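Bromo domain-containing protein (Trypanosoma brucei brucei, PDB 5K29) is of unknown function but carries a bromodomain, the module that in other proteins recognises acetylated lysine, and probably reads such marks in the same way. Local coordinates at residues T76-I81 against F108-I113. Residues are numbered along the deposited sequence; the frame is centred on the assembly and turned at random.
Sequences TLKEDI and FAMGKI
Residues 76-81 and 108-113 are turns of two helices that run almost exactly antiparallel, at 171°, with the segment axes 10.8 Å apart. The backbones come nearest at Lys-78 and Met-110, whose CA atoms are 7.0 Å apart. The Met-110 chain bends at chi2 (-53°), which brings its thioether across the extended aliphatic chain of Lys-78: SD sits 3.8 Å from Lys-78 CG, and CE reaches on to the carbonyl oxygen of Lys-78 and to CG2 of Ile-81, 3.9 Å away. Ile-113 approaches the same aliphatic chain from a second direction, roughly at right angles to the sulfur; the two side chains run antiparallel alongside each other, with Ile-113 CG2 3.6 Å from Lys-78 CE. The amino group NZ is carried beyond this apolar stretch to a salt bridge with Asp-114, one residue further along the second helix. The two helices, 75-92 and 97-122, are the last pair of the left-handed four-helix bundle of the bromodomain fold, and their interface lies close to the centre of the chain. Deeper in, Leu-77, with CG anti to its backbone N (chi1 173°), meets Ile-113 at a slant, CG lying 3.9 Å from Ile-113 CD1, while the leucine also touches Leu-18 and Val-19 of helix 12-21. One turn along, CG2 of Ile-81 rests 4.2 Å from Ala-109 CB, and no hydrogen bond links the two segments.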
loop_
_atom_site.group_PDB
_atom_site.type_symbol
_atom_site.label_atom_id
_atom_site.label_comp_id
_atom_site.label_asym_id
_atom_site.label_seq_id
_atom_site.Cartn_x
_atom_site.Cartn_y
_atom_site.Cartn_z
ATOM N N THR A 76 7.473 -0.387 5.807
ATOM C CA THR A 76 6.361 0.262 6.523
ATOM C C THR A 76 5.065 0.294 5.689
ATOM O O THR A 76 3.999 -0.042 6.216
ATOM C CB THR A 76 6.767 1.641 7.046
ATOM O OG1 THR A 76 7.985 1.481 7.757
ATOM C CG2 THR A 76 5.724 2.234 8.001
ATOM N N LEU A 77 5.165 0.716 4.413
ATOM C CA LEU A 77 4.061 0.786 3.465
ATOM C C LEU A 77 3.454 -0.597 3.277
ATOM O O LEU A 77 2.237 -0.720 3.322
ATOM C CB LEU A 77 4.495 1.402 2.103
ATOM C CG LEU A 77 3.452 1.388 0.952
ATOM C CD1 LEU A 77 2.162 2.140 1.325
ATOM C CD2 LEU A 77 4.026 2.036 -0.321
ATOM N N LYS A 78 4.286 -1.626 3.100
ATOM C CA LYS A 78 3.790 -3.003 2.950
ATOM C C LYS A 78 3.102 -3.509 4.236
ATOM O O LYS A 78 2.089 -4.200 4.132
ATOM C CB LYS A 78 4.883 -3.958 2.494
ATOM C CG LYS A 78 5.401 -3.666 1.094
ATOM C CD LYS A 78 6.475 -4.710 0.770
ATOM C CE LYS A 78 6.761 -4.789 -0.703
ATOM N NZ LYS A 78 8.057 -5.463 -0.963
ATOM N N GLU A 79 3.613 -3.110 5.428
ATOM C CA GLU A 79 3.004 -3.449 6.729
ATOM C C GLU A 79 1.611 -2.846 6.783
ATOM O O GLU A 79 0.658 -3.563 7.028
ATOM C CB GLU A 79 3.794 -2.863 7.890
ATOM C CG GLU A 79 4.937 -3.708 8.392
ATOM C CD GLU A 79 5.798 -2.986 9.411
ATOM O OE1 GLU A 79 5.301 -2.024 10.041
ATOM O OE2 GLU A 79 6.970 -3.387 9.585
ATOM N N ASP A 80 1.485 -1.548 6.470
ATOM C CA ASP A 80 0.205 -0.831 6.483
ATOM C C ASP A 80 -0.845 -1.502 5.627
ATOM O O ASP A 80 -1.972 -1.636 6.065
ATOM C CB ASP A 80 0.412 0.620 6.042
ATOM C CG ASP A 80 1.057 1.496 7.092
ATOM O OD1 ASP A 80 1.494 0.954 8.144
ATOM O OD2 ASP A 80 1.113 2.715 6.880
ATOM N N ILE A 81 -0.466 -1.959 4.428
ATOM C CA ILE A 81 -1.365 -2.668 3.528
ATOM C C ILE A 81 -1.786 -3.991 4.166
ATOM O O ILE A 81 -2.966 -4.291 4.156
ATOM C CB ILE A 81 -0.743 -2.882 2.114
ATOM C CG1 ILE A 81 -0.363 -1.537 1.405
ATOM C CG2 ILE A 81 -1.651 -3.771 1.207
ATOM C CD1 ILE A 81 -1.516 -0.555 1.105
ATOM N N PHE A 108 -2.159 -7.199 -5.790
ATOM C CA PHE A 108 -2.034 -6.101 -6.734
ATOM C C PHE A 108 -1.113 -4.982 -6.186
ATOM O O PHE A 108 -0.232 -4.517 -6.909
ATOM C CB PHE A 108 -3.426 -5.555 -7.120
ATOM C CG PHE A 108 -3.404 -4.128 -7.607
ATOM C CD1 PHE A 108 -3.072 -3.831 -8.929
ATOM C CD2 PHE A 108 -3.699 -3.075 -6.741
ATOM C CE1 PHE A 108 -3.041 -2.513 -9.376
ATOM C CE2 PHE A 108 -3.677 -1.758 -7.190
ATOM C CZ PHE A 108 -3.371 -1.486 -8.510
ATOM N N ALA A 109 -1.345 -4.548 -4.936
ATOM C CA ALA A 109 -0.589 -3.473 -4.286
ATOM C C ALA A 109 0.896 -3.854 -4.082
ATOM O O ALA A 109 1.774 -3.029 -4.326
ATOM C CB ALA A 109 -1.233 -3.103 -2.956
ATOM N N MET A 110 1.171 -5.091 -3.661
ATOM C CA MET A 110 2.546 -5.560 -3.492
ATOM C C MET A 110 3.285 -5.507 -4.854
ATOM O O MET A 110 4.443 -5.099 -4.888
ATOM C CB MET A 110 2.596 -6.983 -2.887
ATOM C CG MET A 110 2.009 -7.075 -1.487
ATOM S SD MET A 110 2.735 -5.882 -0.336
ATOM C CE MET A 110 1.572 -5.920 0.949
ATOM N N GLY A 111 2.579 -5.849 -5.940
ATOM C CA GLY A 111 3.089 -5.822 -7.312
ATOM C C GLY A 111 3.521 -4.424 -7.715
ATOM O O GLY A 111 4.636 -4.247 -8.198
ATOM N N LYS A 112 2.677 -3.411 -7.435
ATOM C CA LYS A 112 2.951 -1.988 -7.735
ATOM C C LYS A 112 4.095 -1.438 -6.876
ATOM O O LYS A 112 4.918 -0.658 -7.354
ATOM C CB LYS A 112 1.687 -1.114 -7.552
ATOM C CG LYS A 112 0.713 -1.170 -8.720
ATOM C CD LYS A 112 0.756 0.143 -9.484
ATOM C CE LYS A 112 0.058 0.108 -10.817
ATOM N NZ LYS A 112 -1.413 0.218 -10.678
ATOM N N ILE A 113 4.159 -1.877 -5.621
ATOM C CA ILE A 113 5.199 -1.482 -4.678
ATOM C C ILE A 113 6.533 -2.053 -5.140
ATOM O O ILE A 113 7.517 -1.319 -5.162
ATOM C CB ILE A 113 4.821 -1.853 -3.193
ATOM C CG1 ILE A 113 3.591 -1.008 -2.708
ATOM C CG2 ILE A 113 6.029 -1.650 -2.265
ATOM C CD1 ILE A 113 2.762 -1.574 -1.476
#